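Surface protein SPB1 (Streptococcus agalactiae, PDB 4UZG) probably builds the shaft of the group B streptococcus type 2b pilus as its backbone subunit, joined to neighbouring subunits by sortase. Local coordinates at residues Gly2-Val6 with Lys18-Thr22; Tyr23-Val27 with Lys118-Thr122; Val35-Lys41 with Ala149-Thr155; Ser56-Thr62 with Asn121-Tyr127; Glu76-Tyr82 with Ile95-Asn101. All coordinates share one frame; numbering follows the deposited sequence.

Contact 1 (Gly2-Val6 with Lys18-Thr22); sequences GGKTV and KYTIT
Thr5 and Thr20 exchange two backbone hydrogen bonds: Thr5 N donates to Thr20 O and Thr20 N to Thr5 O, each at 2.9 Å. One step on, Thr22 N reaches Gly3 O at 2.8 Å, extending the antiparallel pairing to the residue just ahead of strand 4-6. A water links the two strands on the face carrying Thr5 and Thr20, donating to Thr20 O at 3.0 Å while also bonded to Thr5 OG1 and Thr22 OG1. Thr5 OG1 sits between its own backbone N and carbonyl carbon (chi1 59°), which brings it to 3.6 Å from CB of Thr20 as the two side chains run alongside each other.

On the other face, Val6 lies beside Tyr19, with CG1 3.5 Å from Tyr19 CD1. The Lys4 chain, fully extended, crosses the same ring obliquely, CE standing 3.7 Å from Tyr19 CD1. Val164 of strand 162-165 covers Lys4, Val6 and Tyr19 from beyond. At its end Lys4 NZ is covalently joined to CG of Asn147, and that nitrogen is weakly hydrogen-bonded to Asp42 OD1. The chemistry implies a first strand held covalently as well as by backbone pairing: an isopeptide bond whose lysine stem is lined by apolar and aromatic carbon, consistent with the mechanical strength expected of a pilus subunit.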
# COMPACT_ATOMS: atom_id res chain seq x y z
N GLY A 2 -6.28 14.47 -1.18
CA GLY A 2 -6.47 15.22 0.04
C GLY A 2 -5.17 15.46 0.79
O GLY A 2 -4.09 15.44 0.20
N GLY A 3 -5.30 15.70 2.10
CA GLY A 3 -4.17 16.03 2.97
C GLY A 3 -3.38 14.84 3.49
O GLY A 3 -2.39 15.02 4.16
N LYS A 4 -3.81 13.63 3.18
CA LYS A 4 -3.06 12.43 3.50
C LYS A 4 -2.85 11.69 2.18
O LYS A 4 -3.82 11.37 1.49
CB LYS A 4 -3.78 11.54 4.51
CG LYS A 4 -2.91 10.39 5.01
CD LYS A 4 -3.62 9.44 5.99
CE LYS A 4 -2.66 8.41 6.49
NZ LYS A 4 -3.28 7.40 7.38
N THR A 5 -1.58 11.44 1.84
CA THR A 5 -1.23 10.80 0.57
C THR A 5 -0.20 9.71 0.78
O THR A 5 0.43 9.63 1.84
CB THR A 5 -0.67 11.85 -0.43
OG1 THR A 5 0.48 12.47 0.14
CG2 THR A 5 -1.69 12.91 -0.78
N VAL A 6 -0.07 8.85 -0.23
CA VAL A 6 0.97 7.83 -0.28
C VAL A 6 1.79 8.03 -1.54
O VAL A 6 1.32 8.66 -2.50
CB VAL A 6 0.42 6.39 -0.17
CG1 VAL A 6 -0.18 6.20 1.20
CG2 VAL A 6 -0.58 6.09 -1.27
N LYS A 18 5.24 5.02 1.84
CA LYS A 18 5.55 6.31 2.45
C LYS A 18 4.32 7.18 2.42
O LYS A 18 3.76 7.48 1.36
CB LYS A 18 6.71 7.03 1.79
CG LYS A 18 7.10 8.25 2.62
CD LYS A 18 8.47 8.81 2.28
CE LYS A 18 9.03 9.65 3.43
NZ LYS A 18 9.30 8.82 4.64
N TYR A 19 3.91 7.56 3.63
CA TYR A 19 2.77 8.42 3.86
C TYR A 19 3.20 9.86 4.11
O TYR A 19 4.24 10.10 4.74
CB TYR A 19 2.05 7.97 5.12
CG TYR A 19 1.33 6.64 5.06
CD1 TYR A 19 0.02 6.57 4.66
CD2 TYR A 19 1.95 5.46 5.44
CE1 TYR A 19 -0.69 5.38 4.68
CE2 TYR A 19 1.26 4.25 5.45
CZ TYR A 19 -0.06 4.21 5.08
OH TYR A 19 -0.71 3.00 5.15
N THR A 20 2.38 10.80 3.66
CA THR A 20 2.56 12.21 3.94
C THR A 20 1.25 12.81 4.44
O THR A 20 0.22 12.68 3.77
CB THR A 20 3.03 12.99 2.69
OG1 THR A 20 4.24 12.40 2.20
CG2 THR A 20 3.30 14.44 3.02
N ILE A 21 1.30 13.44 5.61
CA ILE A 21 0.18 14.19 6.15
C ILE A 21 0.55 15.67 6.04
O ILE A 21 1.61 16.07 6.52
CB ILE A 21 -0.06 13.86 7.63
CG1 ILE A 21 -0.38 12.38 7.81
CG2 ILE A 21 -1.17 14.75 8.19
CD1 ILE A 21 -0.21 11.92 9.26
N THR A 22 -0.31 16.47 5.44
CA THR A 22 -0.06 17.90 5.21
C THR A 22 -1.22 18.70 5.80
O THR A 22 -2.39 18.38 5.51
CB THR A 22 0.11 18.19 3.67
OG1 THR A 22 1.18 17.38 3.13
CG2 THR A 22 0.40 19.65 3.38
O HOH W 1 -0.04 15.04 1.95

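Contact 2 (Tyr23-Val27 with Lys118-Thr122); sequences YKNAV and KGINT
Val27 lays its CG1 methyl against Ile120, 4.1 Å from CG1 of that residue, in a thin apolar overlap where the two strands run out into loops. One residue further in, the CB of Ala26 lies close to the backbone carbonyl of Asn121, 3.3 Å from Asn121 O. These two residues form an antiparallel hydrogen-bonded pair: Ala26 N donates to Asn121 O and Asn121 N to Ala26 O, both at 2.9 Å, with N-H...O angles of 151° and 153°. The Asn121 side chain turns back along its own segment, ND2 donating to Lys118 O at 3.0 Å. That donor stands above the plane of the Lys118 carbonyl, and the bond ties the amide to the loop before the strand, where Gly119 has positive phi.

Thr122 packs against Tyr23 and Lys24: its CG2, anti to the backbone N, is 3.6 Å from Tyr23 O, while OG1 is turned to the side of Lys24 and lies 3.8 Å from Lys24 CG. A water is bonded to that hydroxyl; its modelled approach to Lys24 O is short and doubtful. Nearby, Lys24 O and Asn121 O are two acceptors only 3.3 Å apart, an approach that goes with the irregular register here. Tyr23 pairs with Ile123 and Ala26 with Asn121, which leaves Lys24 and Asn25 both opposite Thr122. Trp97 covers Ala26 from within the domain. Two residues facing one, between regularly bonded neighbours, make this a beta bulge, here placed at the fraying end of strands 16-26 and 121-131.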
# COMPACT_ATOMS: atom_id res chain seq x y z
N TYR A 23 -0.91 19.75 6.56
CA TYR A 23 -1.91 20.64 7.13
C TYR A 23 -1.43 22.06 6.88
O TYR A 23 -0.41 22.48 7.41
CB TYR A 23 -2.04 20.37 8.62
CG TYR A 23 -3.03 21.24 9.35
CD1 TYR A 23 -4.37 20.89 9.39
CD2 TYR A 23 -2.60 22.33 10.09
CE1 TYR A 23 -5.27 21.63 10.12
CE2 TYR A 23 -3.50 23.09 10.82
CZ TYR A 23 -4.83 22.73 10.83
OH TYR A 23 -5.71 23.47 11.58
N LYS A 24 -2.17 22.79 6.07
CA LYS A 24 -1.73 24.09 5.58
C LYS A 24 -2.22 25.26 6.37
O LYS A 24 -1.84 26.41 6.09
CB LYS A 24 -2.14 24.25 4.13
CG LYS A 24 -1.37 23.35 3.17
CD LYS A 24 -1.31 24.08 1.82
CE LYS A 24 -1.06 23.22 0.62
NZ LYS A 24 -2.17 22.27 0.43
N ASN A 25 -3.05 25.04 7.35
CA ASN A 25 -3.62 26.22 7.99
C ASN A 25 -3.09 26.54 9.38
O ASN A 25 -3.84 27.05 10.20
CB ASN A 25 -5.12 26.05 7.92
CG ASN A 25 -5.58 25.80 6.48
OD1 ASN A 25 -5.00 26.37 5.55
ND2 ASN A 25 -6.59 24.96 6.29
N ALA A 26 -1.80 26.32 9.65
CA ALA A 26 -1.35 26.39 11.04
C ALA A 26 -0.97 27.82 11.39
O ALA A 26 0.05 28.33 10.93
CB ALA A 26 -0.22 25.44 11.26
N VAL A 27 -1.83 28.46 12.19
CA VAL A 27 -1.65 29.84 12.63
C VAL A 27 -1.74 29.92 14.16
O VAL A 27 -1.96 28.92 14.85
CB VAL A 27 -2.69 30.79 11.98
CG1 VAL A 27 -2.48 30.86 10.47
CG2 VAL A 27 -4.10 30.38 12.33
N LYS A 118 5.62 32.07 13.30
CA LYS A 118 4.88 33.24 12.86
C LYS A 118 4.27 33.01 11.50
O LYS A 118 4.71 32.13 10.72
CB LYS A 118 5.74 34.50 12.90
CG LYS A 118 7.03 34.38 12.15
CD LYS A 118 7.87 35.65 12.25
CE LYS A 118 9.07 35.57 11.31
NZ LYS A 118 9.86 36.84 11.28
N GLY A 119 3.22 33.77 11.25
CA GLY A 119 2.53 33.74 9.99
C GLY A 119 1.75 32.46 9.81
O GLY A 119 1.25 31.85 10.75
N ILE A 120 1.62 32.10 8.54
CA ILE A 120 0.85 30.95 8.13
C ILE A 120 1.82 29.82 7.82
O ILE A 120 2.70 29.98 6.99
CB ILE A 120 0.02 31.31 6.89
CG1 ILE A 120 -0.79 32.59 7.13
CG2 ILE A 120 -0.87 30.16 6.52
CD1 ILE A 120 -1.25 33.25 5.88
N ASN A 121 1.65 28.71 8.51
CA ASN A 121 2.57 27.59 8.38
C ASN A 121 1.90 26.33 7.89
O ASN A 121 0.72 26.09 8.15
CB ASN A 121 3.24 27.34 9.73
CG ASN A 121 4.18 28.46 10.11
OD1 ASN A 121 5.27 28.56 9.56
ND2 ASN A 121 3.75 29.31 11.02
N THR A 122 2.70 25.50 7.22
CA THR A 122 2.30 24.16 6.86
C THR A 122 3.02 23.16 7.76
O THR A 122 4.25 23.17 7.85
CB THR A 122 2.65 23.86 5.40
OG1 THR A 122 1.90 24.74 4.56
CG2 THR A 122 2.32 22.41 5.04
O HOH W 2 0.29 26.98 4.88

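Contact 3 (Val35-Lys41 with Ala149-Thr155); sequences VYQYVIK and ATINPNT
Strands 37-41 and 149-153 run antiparallel, their axes 4.6 Å apart at the closest point and 163° between directions, with hydrogen-bonded pairs at Val39-Asn152 and Lys41-Thr150. Just past the strand end, Asn154 continues the pairing with both its main chain and its side chain. Its amide lies over one face of the Tyr36 ring, the two planes 12° apart, with OD1 3.3 Å from Tyr36 CD2. The same OD1 accepts Tyr36 N at 2.9 Å, in the carbonyl plane and on a lone pair, and a weak bond from Gln37 N, so the group is held flat against the ring. Asn154 ND2 is hydrogen-bonded to Lys34 O.

The Gln37 side chain, extended beyond CG, brings NE2 to Asn154 O at 2.9 Å, nearly straight at 170°; the acceptor lies in the plane of the Gln37 amide, although the donor stands above the Asn154 carbonyl plane. Asn154 N in turn donates to Gln37 O at 2.9 Å. On the buried face, Tyr38 CE1 meets Pro153 CB at 3.9 Å and Ile40 runs alongside Ile151, CG1 to CG1 at 3.9 Å. Tyr38 OH bonds to Val27 O. On the opposite face a water donates to Val39 O at 2.8 Å, accepts from Asn152 ND2 and is bonded to Thr150 OG1; Asn152 OD1 is bonded to Asp159 N. Pro153, which has no N-H to give, stands opposite Tyr38 at a non-hydrogen-bonded position, so no bond between these two strands is lost; the polar grip on Asn154 carries the attachment beyond the last regular strand pair.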
# COMPACT_ATOMS: atom_id res chain seq x y z
N VAL A 35 -3.56 29.57 20.11
CA VAL A 35 -3.17 28.19 19.82
C VAL A 35 -1.85 27.89 20.50
O VAL A 35 -0.82 28.51 20.20
CB VAL A 35 -3.06 27.93 18.31
CG1 VAL A 35 -2.59 26.50 18.07
CG2 VAL A 35 -4.40 28.19 17.63
N TYR A 36 -1.88 26.91 21.39
CA TYR A 36 -0.67 26.49 22.10
C TYR A 36 -0.15 25.11 21.66
O TYR A 36 0.95 24.73 22.06
CB TYR A 36 -0.87 26.55 23.63
CG TYR A 36 -2.01 25.70 24.10
CD1 TYR A 36 -1.84 24.34 24.32
CD2 TYR A 36 -3.28 26.24 24.29
CE1 TYR A 36 -2.90 23.56 24.75
CE2 TYR A 36 -4.34 25.46 24.73
CZ TYR A 36 -4.14 24.11 24.92
OH TYR A 36 -5.16 23.29 25.34
N GLN A 37 -0.91 24.39 20.82
CA GLN A 37 -0.42 23.14 20.25
C GLN A 37 -1.24 22.77 19.05
O GLN A 37 -2.38 23.20 18.92
CB GLN A 37 -0.48 22.01 21.28
CG GLN A 37 -1.88 21.64 21.70
CD GLN A 37 -1.92 20.60 22.80
OE1 GLN A 37 -0.95 20.42 23.54
NE2 GLN A 37 -3.04 19.92 22.92
N TYR A 38 -0.66 21.93 18.19
CA TYR A 38 -1.41 21.17 17.19
C TYR A 38 -1.22 19.70 17.49
O TYR A 38 -0.10 19.26 17.78
CB TYR A 38 -0.96 21.51 15.74
CG TYR A 38 -1.50 22.82 15.28
CD1 TYR A 38 -2.76 22.93 14.73
CD2 TYR A 38 -0.76 23.99 15.45
CE1 TYR A 38 -3.28 24.16 14.37
CE2 TYR A 38 -1.27 25.22 15.08
CZ TYR A 38 -2.54 25.31 14.57
OH TYR A 38 -3.08 26.53 14.22
N VAL A 39 -2.30 18.94 17.38
CA VAL A 39 -2.28 17.50 17.66
C VAL A 39 -2.63 16.74 16.38
O VAL A 39 -3.71 16.96 15.80
CB VAL A 39 -3.29 17.15 18.75
CG1 VAL A 39 -3.20 15.66 19.06
CG2 VAL A 39 -3.06 17.99 20.02
N ILE A 40 -1.73 15.85 15.96
CA ILE A 40 -1.92 15.01 14.78
C ILE A 40 -2.14 13.59 15.28
O ILE A 40 -1.26 13.01 15.91
CB ILE A 40 -0.66 15.06 13.89
CG1 ILE A 40 -0.39 16.50 13.43
CG2 ILE A 40 -0.83 14.11 12.70
CD1 ILE A 40 0.71 17.20 14.21
N LYS A 41 -3.31 13.04 15.00
CA LYS A 41 -3.66 11.69 15.42
C LYS A 41 -3.88 10.84 14.19
O LYS A 41 -4.66 11.21 13.32
CB LYS A 41 -4.93 11.68 16.25
CG LYS A 41 -4.74 12.17 17.65
CD LYS A 41 -6.01 12.08 18.47
CE LYS A 41 -5.79 12.61 19.89
NZ LYS A 41 -7.01 12.44 20.73
N ALA A 149 -5.95 10.48 9.31
CA ALA A 149 -5.21 11.40 10.15
C ALA A 149 -6.07 12.62 10.41
O ALA A 149 -6.63 13.19 9.49
CB ALA A 149 -3.92 11.82 9.48
N THR A 150 -6.11 13.05 11.67
CA THR A 150 -6.77 14.30 12.03
C THR A 150 -5.69 15.26 12.56
O THR A 150 -4.71 14.82 13.18
CB THR A 150 -7.86 14.10 13.08
OG1 THR A 150 -7.27 13.57 14.27
CG2 THR A 150 -8.96 13.22 12.58
N ILE A 151 -5.92 16.55 12.35
CA ILE A 151 -5.07 17.58 12.89
C ILE A 151 -5.99 18.63 13.53
O ILE A 151 -6.87 19.17 12.86
CB ILE A 151 -4.18 18.23 11.83
CG1 ILE A 151 -3.38 17.16 11.05
CG2 ILE A 151 -3.28 19.29 12.49
CD1 ILE A 151 -4.03 16.72 9.69
N ASN A 152 -5.77 18.89 14.81
CA ASN A 152 -6.63 19.81 15.57
C ASN A 152 -5.76 20.76 16.39
O ASN A 152 -4.73 20.34 16.94
CB ASN A 152 -7.50 19.05 16.56
CG ASN A 152 -8.65 18.30 15.92
OD1 ASN A 152 -9.68 18.86 15.59
ND2 ASN A 152 -8.46 16.99 15.73
N PRO A 153 -6.18 22.02 16.54
CA PRO A 153 -5.53 22.90 17.52
C PRO A 153 -5.96 22.53 18.92
O PRO A 153 -7.08 22.06 19.12
CB PRO A 153 -6.07 24.27 17.13
CG PRO A 153 -7.46 23.96 16.63
CD PRO A 153 -7.35 22.63 15.91
N ASN A 154 -5.09 22.83 19.88
CA ASN A 154 -5.44 22.78 21.30
C ASN A 154 -6.10 21.44 21.63
O ASN A 154 -5.49 20.40 21.36
CB ASN A 154 -6.23 24.02 21.69
CG ASN A 154 -5.40 25.27 21.54
OD1 ASN A 154 -4.18 25.21 21.34
ND2 ASN A 154 -6.04 26.43 21.69
N THR A 155 -7.30 21.45 22.22
CA THR A 155 -7.94 20.19 22.60
C THR A 155 -9.18 19.87 21.78
O THR A 155 -9.98 19.02 22.14
CB THR A 155 -8.28 20.16 24.08
OG1 THR A 155 -9.18 21.23 24.38
CG2 THR A 155 -7.03 20.28 24.93
O HOH W 3 -6.01 15.40 16.06

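Contact 4 (Ser56-Thr62 with Asn121-Tyr127); sequences SYEVTIT and NTITVTY
The Tyr57 ring meets the start of the Tyr127 side chain obliquely, CD1 standing 3.6 Å from Tyr127 CB, and the same CD1 is 4.2 Å from Val125 CG1. Tyr127 carries its own ring away from the contact: CG lies between backbone N and carbonyl carbon (chi1 70°), and the ring instead meets that of Tyr19 with planes about 10° apart and Phe91 edge-to-face. At the far end, the Asn121 amide lies across Ile61, whose CG2 is 3.6 Å from Asn121 OD1.

Between these ends, Glu58-Thr126, Thr60-Thr124 and Thr62-Thr122 are hydrogen-bonded pairs, giving six backbone bonds, the shortest being Thr122 N to Thr62 O at 2.8 Å. Their threonines share one face. Thr60 OG1 nestles against Thr124 CB at 3.5 Å, and a single water is bonded to the hydroxyls of Thr60, Thr62 and Thr124 while donating to Thr122 O at 2.9 Å; four bonds fix its position. A second water spans from Ser56 O to Thr126 OG1. The reverse face is apolar, with Val59 CG1 4.2 Å from Val125 CG2.

In the sheet, strand 121-131 has strand 16-26 along its other edge, and strand 50-62 has strand 68-73. The Val59, Ile123 and Val125 face packs on Ile93 and Ile95 of strand 90-96, which faces them across the domain interior.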
# COMPACT_ATOMS: atom_id res chain seq x y z
N SER A 56 9.55 6.34 12.39
CA SER A 56 9.94 6.68 11.02
C SER A 56 9.60 8.13 10.64
O SER A 56 9.76 8.51 9.49
CB SER A 56 9.29 5.72 10.04
OG SER A 56 7.87 5.84 10.05
N TYR A 57 9.16 8.94 11.60
CA TYR A 57 8.62 10.27 11.28
C TYR A 57 9.67 11.28 10.90
O TYR A 57 10.78 11.31 11.45
CB TYR A 57 7.85 10.87 12.49
CG TYR A 57 6.99 9.84 13.14
CD1 TYR A 57 5.77 9.48 12.59
CD2 TYR A 57 7.46 9.14 14.23
CE1 TYR A 57 5.03 8.44 13.10
CE2 TYR A 57 6.71 8.10 14.78
CZ TYR A 57 5.51 7.73 14.18
OH TYR A 57 4.77 6.69 14.67
N GLU A 58 9.28 12.15 9.97
CA GLU A 58 9.96 13.42 9.76
C GLU A 58 8.86 14.47 9.90
O GLU A 58 7.86 14.43 9.18
CB GLU A 58 10.63 13.49 8.40
CG GLU A 58 11.38 14.78 8.18
CD GLU A 58 12.88 14.61 8.24
OE1 GLU A 58 13.34 13.68 8.95
OE2 GLU A 58 13.60 15.38 7.58
N VAL A 59 9.06 15.40 10.83
CA VAL A 59 8.06 16.40 11.16
C VAL A 59 8.65 17.77 10.87
O VAL A 59 9.69 18.13 11.42
CB VAL A 59 7.64 16.31 12.65
CG1 VAL A 59 6.50 17.27 12.92
CG2 VAL A 59 7.26 14.87 13.02
N THR A 60 7.98 18.54 10.01
CA THR A 60 8.47 19.86 9.64
C THR A 60 7.36 20.90 9.70
O THR A 60 6.16 20.61 9.55
CB THR A 60 9.06 19.87 8.21
OG1 THR A 60 8.05 19.51 7.27
CG2 THR A 60 10.27 18.96 8.05
N ILE A 61 7.81 22.14 9.87
CA ILE A 61 6.98 23.32 9.76
C ILE A 61 7.59 24.17 8.65
O ILE A 61 8.77 24.51 8.69
CB ILE A 61 6.92 24.13 11.08
CG1 ILE A 61 6.40 23.24 12.23
CG2 ILE A 61 6.06 25.36 10.89
CD1 ILE A 61 6.51 23.88 13.57
N THR A 62 6.77 24.53 7.67
CA THR A 62 7.22 25.34 6.53
C THR A 62 6.42 26.64 6.52
O THR A 62 5.18 26.61 6.50
CB THR A 62 7.02 24.59 5.21
OG1 THR A 62 7.66 23.32 5.28
CG2 THR A 62 7.62 25.39 4.05
N ASN A 121 1.65 28.71 8.51
CA ASN A 121 2.57 27.59 8.38
C ASN A 121 1.90 26.33 7.89
O ASN A 121 0.72 26.09 8.15
CB ASN A 121 3.24 27.34 9.73
CG ASN A 121 4.18 28.46 10.11
OD1 ASN A 121 5.27 28.56 9.56
ND2 ASN A 121 3.75 29.31 11.02
N THR A 122 2.70 25.50 7.22
CA THR A 122 2.30 24.16 6.86
C THR A 122 3.02 23.16 7.76
O THR A 122 4.25 23.17 7.85
CB THR A 122 2.65 23.86 5.40
OG1 THR A 122 1.90 24.74 4.56
CG2 THR A 122 2.32 22.41 5.04
N ILE A 123 2.26 22.29 8.40
CA ILE A 123 2.79 21.17 9.15
C ILE A 123 2.79 19.97 8.22
O ILE A 123 1.78 19.65 7.62
CB ILE A 123 1.93 20.87 10.39
CG1 ILE A 123 1.96 22.05 11.38
CG2 ILE A 123 2.40 19.59 11.07
CD1 ILE A 123 0.89 21.96 12.49
N THR A 124 3.94 19.31 8.11
CA THR A 124 4.05 18.08 7.32
C THR A 124 4.60 16.98 8.23
O THR A 124 5.60 17.18 8.91
CB THR A 124 4.96 18.25 6.07
OG1 THR A 124 4.54 19.41 5.35
CG2 THR A 124 4.88 17.05 5.17
N VAL A 125 3.96 15.82 8.19
CA VAL A 125 4.49 14.62 8.83
C VAL A 125 4.62 13.56 7.75
O VAL A 125 3.63 13.17 7.13
CB VAL A 125 3.57 14.11 9.96
CG1 VAL A 125 4.10 12.80 10.56
CG2 VAL A 125 3.38 15.16 11.05
N THR A 126 5.83 13.07 7.55
CA THR A 126 6.03 11.91 6.71
C THR A 126 6.39 10.73 7.60
O THR A 126 7.04 10.89 8.64
CB THR A 126 7.11 12.12 5.66
OG1 THR A 126 8.37 12.30 6.28
CG2 THR A 126 6.80 13.29 4.77
N TYR A 127 5.97 9.53 7.20
CA TYR A 127 6.30 8.33 7.94
C TYR A 127 6.10 7.15 6.99
O TYR A 127 5.58 7.32 5.89
CB TYR A 127 5.44 8.19 9.21
CG TYR A 127 3.97 7.89 8.95
CD1 TYR A 127 3.05 8.89 8.71
CD2 TYR A 127 3.53 6.58 8.93
CE1 TYR A 127 1.72 8.59 8.45
CE2 TYR A 127 2.19 6.27 8.68
CZ TYR A 127 1.31 7.29 8.44
OH TYR A 127 -0.03 7.03 8.17
O HOH W 4 9.61 9.96 7.07
O HOH W 5 6.11 21.40 6.51

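Contact 5 (Glu76-Tyr82 with Ile95-Asn101); sequences EKATGKY and IPWAATN
Lys81 O and Pro96 O are bridged by one water that donates to both, at 2.8 Å to Lys81 O and 2.8 Å to Pro96 O. A second water does the same for Lys77 O and Ala99 O. Between these bridges Pro96 wedges its ring against the opposite segment: CD is 3.3 Å from Lys81 O, and CG faces the carbonyls of Glu76 and Ala78, 3.8 Å from Ala78 O.

Lys77 spans the gap to the chain beyond Trp97. Its CG is anti to the backbone N (chi1 -165°) and the chain stays extended to CE, a course that lays Lys77 CD 3.1 Å from Ala99 O; only the last torsion bends, turning Lys77 NZ to Asn101 OD1, at a modelled separation too short to be trusted. Further in, Tyr82 CB packs 4.1 Å from Ile95 CG1.

Lys77 centres an inverse gamma turn, and Ala78 to Lys81 form a type II turn with Gly80 at positive phi. The whole is the open end of the beta hairpin of strands 81-87 and 90-96, where the paired strands part and water takes over from direct backbone bonds.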
# COMPACT_ATOMS: atom_id res chain seq x y z
N GLU A 76 9.25 18.54 26.07
CA GLU A 76 9.31 19.94 26.48
C GLU A 76 8.46 20.87 25.61
O GLU A 76 8.31 20.68 24.37
CB GLU A 76 10.76 20.45 26.55
CG GLU A 76 11.62 20.20 25.32
CD GLU A 76 12.32 18.84 25.34
OE1 GLU A 76 11.64 17.81 25.40
OE2 GLU A 76 13.57 18.81 25.28
N LYS A 77 7.86 21.84 26.28
CA LYS A 77 7.03 22.84 25.65
C LYS A 77 7.95 23.95 25.13
O LYS A 77 8.11 25.00 25.77
CB LYS A 77 6.05 23.39 26.68
CG LYS A 77 4.90 24.17 26.12
CD LYS A 77 4.12 24.84 27.25
CE LYS A 77 2.85 25.49 26.72
NZ LYS A 77 1.73 24.54 26.67
N ALA A 78 8.56 23.69 23.98
CA ALA A 78 9.64 24.53 23.48
C ALA A 78 9.71 24.49 21.95
O ALA A 78 9.26 23.53 21.31
CB ALA A 78 10.98 24.10 24.06
N THR A 79 10.28 25.56 21.38
CA THR A 79 10.40 25.66 19.95
C THR A 79 11.20 24.49 19.37
O THR A 79 12.13 23.96 19.98
CB THR A 79 11.02 27.01 19.55
OG1 THR A 79 10.83 27.21 18.15
CG2 THR A 79 12.50 27.10 19.90
N GLY A 80 10.78 24.04 18.19
CA GLY A 80 11.52 23.02 17.48
C GLY A 80 11.24 21.60 17.92
O GLY A 80 11.95 20.70 17.46
N LYS A 81 10.25 21.38 18.77
CA LYS A 81 9.97 20.07 19.37
C LYS A 81 8.64 19.47 18.95
O LYS A 81 7.70 20.19 18.60
CB LYS A 81 10.00 20.18 20.92
CG LYS A 81 11.28 20.73 21.52
CD LYS A 81 12.51 19.96 21.09
CE LYS A 81 12.50 18.52 21.58
NZ LYS A 81 13.78 17.82 21.22
N TYR A 82 8.55 18.14 19.05
CA TYR A 82 7.26 17.47 19.01
C TYR A 82 7.29 16.31 19.98
O TYR A 82 8.32 15.66 20.14
CB TYR A 82 6.88 16.97 17.62
CG TYR A 82 7.68 15.79 17.08
CD1 TYR A 82 8.87 15.99 16.40
CD2 TYR A 82 7.22 14.50 17.24
CE1 TYR A 82 9.60 14.91 15.91
CE2 TYR A 82 7.93 13.42 16.73
CZ TYR A 82 9.11 13.63 16.07
OH TYR A 82 9.79 12.53 15.56
N ILE A 95 2.54 18.96 18.71
CA ILE A 95 3.54 19.98 18.41
C ILE A 95 3.23 21.21 19.28
O ILE A 95 2.23 21.89 19.06
CB ILE A 95 3.52 20.38 16.93
CG1 ILE A 95 3.76 19.15 16.03
CG2 ILE A 95 4.55 21.47 16.67
CD1 ILE A 95 3.63 19.43 14.55
N PRO A 96 4.07 21.50 20.28
CA PRO A 96 3.83 22.72 21.06
C PRO A 96 4.02 23.95 20.16
O PRO A 96 4.92 23.98 19.32
CB PRO A 96 4.88 22.64 22.19
CG PRO A 96 5.95 21.80 21.65
CD PRO A 96 5.26 20.78 20.76
N TRP A 97 3.18 24.95 20.37
CA TRP A 97 3.09 26.09 19.46
C TRP A 97 3.44 27.41 20.15
O TRP A 97 3.68 28.42 19.49
CB TRP A 97 1.67 26.16 18.88
CG TRP A 97 1.60 26.72 17.50
CD1 TRP A 97 1.01 27.89 17.13
CD2 TRP A 97 2.11 26.12 16.31
NE1 TRP A 97 1.13 28.06 15.78
CE2 TRP A 97 1.81 27.00 15.25
CE3 TRP A 97 2.77 24.93 16.04
CZ2 TRP A 97 2.15 26.72 13.93
CZ3 TRP A 97 3.13 24.65 14.73
CH2 TRP A 97 2.81 25.54 13.69
N ALA A 98 3.45 27.40 21.48
CA ALA A 98 3.74 28.60 22.26
C ALA A 98 4.28 28.15 23.60
O ALA A 98 4.03 27.02 24.03
CB ALA A 98 2.47 29.47 22.44
N ALA A 99 4.97 29.05 24.29
CA ALA A 99 5.60 28.73 25.56
C ALA A 99 4.58 28.52 26.68
O ALA A 99 4.87 27.82 27.64
CB ALA A 99 6.60 29.81 25.97
N THR A 100 3.42 29.17 26.57
CA THR A 100 2.34 29.04 27.57
C THR A 100 0.98 28.99 26.86
O THR A 100 0.89 29.31 25.67
CB THR A 100 2.30 30.22 28.55
OG1 THR A 100 1.99 31.43 27.85
CG2 THR A 100 3.63 30.37 29.27
N ASN A 101 -0.08 28.61 27.58
CA ASN A 101 -1.38 28.37 26.93
C ASN A 101 -2.35 29.54 26.82
O ASN A 101 -3.31 29.48 26.05
CB ASN A 101 -2.12 27.23 27.61
CG ASN A 101 -1.29 25.99 27.72
OD1 ASN A 101 -0.33 25.81 26.98
ND2 ASN A 101 -1.63 25.13 28.69
O HOH W 6 7.43 26.63 27.92
O HOH W 7 7.31 22.97 18.26

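All five contacts belong to one mixed sheet. Contacts 1 and 2 share strand 16-26, and contacts 2 and 4 share strand 121-131 with Asn121 and Thr122 in common, so these three tie four successive strands of the sheet, 4-6, 16-26, 121-131 and 50-62. Contacts 3 and 5 meet through neighbouring strands 37-43 and 90-96. Contact 4 and the centre of contact 3 bury regular strand pairs against the interior; contact 1 is distinguished by its covalent lysine. Contacts 2 and 5 lie nearer the surface: a bulge interrupts the pairing in contact 2, and turns and two water bridges take its place in contact 5. Trp97 packs on both Ala26 and Ile61, bringing contacts 2, 4 and 5 together.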